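Local atomic coordinates of alpha-1,2-mannosyltransferase (Ktr4), putative (Neosartorya fumigata, PDB entry 7BOP), a protein that is a putative fungal mannosyltransferase with a GT-A-type fold that holds GDP and a manganese ion. Residues N68-S73 / Y187-V193. Coordinates in Å, arbitrary orientation, origin at the centre of the assembly. Residues are numbered along the deposited sequence.
Sequences NAALIS and YKYYWRV
Neighbouring parallel strands share two faces and bring side chains together on each, directly across or diagonally, as the pairing of 69-73 with 189-192 in the central sheet of this GT-A-type fold illustrates. On one face Leu71 (chi1 m, chi2 t) sets CD2 3.6 Å from CB of Trp191, and CB of Ala69 lies 3.7 Å from CB of Tyr189. On the other face Ile72, in the p rotamer with chi2 t, extends CD1 to 3.6 Å from CD2 of Tyr190, while Ala70 leaves room for the Tyr187 ring, its CB 3.8 Å from CE2. The bridges join Ala69-Tyr189, Ala70-Tyr190, Leu71-Trp191 and Ile72-Arg192 through extended backbones; the strand axes approach to 4.7 Å at a crossing angle of -31°. One ladder of hydrogen bonds runs from Ala70 N to Tyr189 O (3.2 Å) through Trp191 N to Ala70 O (3.0 Å) and Ile72 N to Trp191 O (2.9 Å) to Val193 N to Ile72 O (2.8 Å). At the polar ends, Asn68 O accepts hydrogen bonds from Lys188 N (2.9 Å) and, weakly, from Tyr189 N (3.3 Å), whereas Ser73 OG donates to Val193 O (2.7 Å). Arg192 runs out to salt bridges with Asp316 and Glu194, a manganese ligand, near bound GDP. Helices 80-98 and 207-213 cover the Leu71-Trp191 face, and strands 102-106 and 284-287 continue the sheet beyond 69-73 and 189-192, respectively.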
loop_
_atom_site.group_PDB
_atom_site.type_symbol
_atom_site.label_atom_id
_atom_site.label_comp_id
_atom_site.label_asym_id
_atom_site.label_seq_id
_atom_site.Cartn_x
_atom_site.Cartn_y
_atom_site.Cartn_z
ATOM N N ASN A 68 10.667 -8.910 14.240
ATOM C CA ASN A 68 11.093 -7.508 14.125
ATOM C C ASN A 68 10.249 -6.748 13.083
ATOM O O ASN A 68 10.659 -6.531 11.931
ATOM C CB ASN A 68 12.598 -7.363 13.877
ATOM C CG ASN A 68 13.087 -8.110 12.658
ATOM O OD1 ASN A 68 12.529 -9.136 12.273
ATOM N ND2 ASN A 68 14.158 -7.605 12.048
ATOM N N ALA A 69 9.070 -6.341 13.534
ATOM C CA ALA A 69 8.074 -5.695 12.688
ATOM C C ALA A 69 7.369 -4.593 13.462
ATOM O O ALA A 69 7.362 -4.601 14.699
ATOM C CB ALA A 69 7.076 -6.727 12.179
ATOM N N ALA A 70 6.802 -3.634 12.734
ATOM C CA ALA A 70 6.087 -2.529 13.334
ATOM C C ALA A 70 4.886 -2.122 12.489
ATOM O O ALA A 70 4.886 -2.280 11.267
ATOM C CB ALA A 70 7.012 -1.340 13.507
ATOM N N LEU A 71 3.874 -1.601 13.168
ATOM C CA LEU A 71 2.806 -0.844 12.539
ATOM C C LEU A 71 3.378 0.544 12.322
ATOM O O LEU A 71 3.956 1.114 13.260
ATOM C CB LEU A 71 1.591 -0.773 13.469
ATOM C CG LEU A 71 1.006 -2.139 13.846
ATOM C CD1 LEU A 71 0.072 -2.035 15.039
ATOM C CD2 LEU A 71 0.310 -2.787 12.656
ATOM N N ILE A 72 3.260 1.081 11.101
ATOM C CA ILE A 72 3.811 2.406 10.786
ATOM C C ILE A 72 2.771 3.298 10.146
ATOM O O ILE A 72 1.833 2.816 9.484
ATOM C CB ILE A 72 5.093 2.356 9.912
ATOM C CG1 ILE A 72 4.809 1.898 8.472
ATOM C CG2 ILE A 72 6.157 1.469 10.562
ATOM C CD1 ILE A 72 6.030 1.988 7.577
ATOM N N SER A 73 2.925 4.601 10.346
ATOM C CA SER A 73 1.981 5.554 9.779
ATOM C C SER A 73 2.635 6.911 9.581
ATOM O O SER A 73 3.172 7.480 10.533
ATOM C CB SER A 73 0.736 5.671 10.659
ATOM O OG SER A 73 -0.256 6.492 10.061
ATOM N N TYR A 187 14.271 -3.240 11.820
ATOM C CA TYR A 187 13.012 -3.888 11.462
ATOM C C TYR A 187 13.102 -4.486 10.072
ATOM O O TYR A 187 13.791 -3.949 9.215
ATOM C CB TYR A 187 11.882 -2.862 11.520
ATOM C CG TYR A 187 11.556 -2.445 12.924
ATOM C CD1 TYR A 187 12.253 -1.413 13.556
ATOM C CD2 TYR A 187 10.565 -3.098 13.642
ATOM C CE1 TYR A 187 11.954 -1.037 14.863
ATOM C CE2 TYR A 187 10.258 -2.734 14.944
ATOM C CZ TYR A 187 10.958 -1.708 15.548
ATOM O OH TYR A 187 10.631 -1.362 16.832
ATOM N N LYS A 188 12.421 -5.607 9.870
ATOM C CA LYS A 188 12.311 -6.251 8.570
ATOM C C LYS A 188 10.907 -6.107 7.946
ATOM O O LYS A 188 10.811 -6.049 6.727
ATOM C CB LYS A 188 12.678 -7.723 8.681
ATOM C CG LYS A 188 12.690 -8.472 7.354
ATOM C CD LYS A 188 13.305 -9.857 7.502
ATOM C CE LYS A 188 13.265 -10.646 6.205
ATOM N NZ LYS A 188 14.012 -9.956 5.131
ATOM N N TYR A 189 9.841 -6.083 8.757
ATOM C CA TYR A 189 8.469 -6.000 8.227
ATOM C C TYR A 189 7.742 -4.788 8.741
ATOM O O TYR A 189 7.985 -4.323 9.855
ATOM C CB TYR A 189 7.671 -7.273 8.539
ATOM C CG TYR A 189 8.299 -8.512 7.946
ATOM C CD1 TYR A 189 8.011 -8.908 6.644
ATOM C CD2 TYR A 189 9.203 -9.275 8.679
ATOM C CE1 TYR A 189 8.602 -10.036 6.086
ATOM C CE2 TYR A 189 9.801 -10.402 8.134
ATOM C CZ TYR A 189 9.500 -10.781 6.839
ATOM O OH TYR A 189 10.097 -11.898 6.296
ATOM N N TYR A 190 6.840 -4.268 7.917
ATOM C CA TYR A 190 6.013 -3.144 8.297
ATOM C C TYR A 190 4.581 -3.405 7.867
ATOM O O TYR A 190 4.336 -4.143 6.899
ATOM C CB TYR A 190 6.541 -1.846 7.673
ATOM C CG TYR A 190 6.291 -1.745 6.174
ATOM C CD1 TYR A 190 7.122 -2.395 5.272
ATOM C CD2 TYR A 190 5.215 -1.006 5.669
ATOM C CE1 TYR A 190 6.894 -2.324 3.905
ATOM C CE2 TYR A 190 4.984 -0.920 4.297
ATOM C CZ TYR A 190 5.824 -1.588 3.425
ATOM O OH TYR A 190 5.614 -1.534 2.068
ATOM N N TRP A 191 3.656 -2.803 8.602
ATOM C CA TRP A 191 2.234 -2.733 8.235
ATOM C C TRP A 191 1.924 -1.240 8.203
ATOM O O TRP A 191 1.860 -0.584 9.246
ATOM C CB TRP A 191 1.367 -3.477 9.256
ATOM C CG TRP A 191 -0.126 -3.535 8.987
ATOM C CD1 TRP A 191 -0.865 -2.701 8.194
ATOM C CD2 TRP A 191 -1.054 -4.468 9.550
ATOM N NE1 TRP A 191 -2.176 -3.064 8.213
ATOM C CE2 TRP A 191 -2.331 -4.148 9.033
ATOM C CE3 TRP A 191 -0.929 -5.557 10.423
ATOM C CZ2 TRP A 191 -3.477 -4.874 9.357
ATOM C CZ3 TRP A 191 -2.075 -6.279 10.758
ATOM C CH2 TRP A 191 -3.336 -5.933 10.217
ATOM N N ARG A 192 1.755 -0.709 6.995
ATOM C CA ARG A 192 1.429 0.691 6.801
ATOM C C ARG A 192 -0.053 0.940 7.063
ATOM O O ARG A 192 -0.915 0.239 6.528
ATOM C CB ARG A 192 1.796 1.139 5.382
ATOM C CG ARG A 192 1.306 2.539 5.037
ATOM C CD ARG A 192 1.907 3.011 3.732
ATOM N NE ARG A 192 1.121 4.091 3.147
ATOM C CZ ARG A 192 1.247 4.527 1.894
ATOM N NH1 ARG A 192 2.145 3.990 1.068
ATOM N NH2 ARG A 192 0.459 5.510 1.465
ATOM N N VAL A 193 -0.326 1.975 7.852
ATOM C CA VAL A 193 -1.663 2.352 8.248
ATOM C C VAL A 193 -1.865 3.837 7.948
ATOM O O VAL A 193 -0.952 4.644 8.153
ATOM C CB VAL A 193 -1.852 2.121 9.768
ATOM C CG1 VAL A 193 -3.276 2.433 10.193
ATOM C CG2 VAL A 193 -1.475 0.692 10.132
#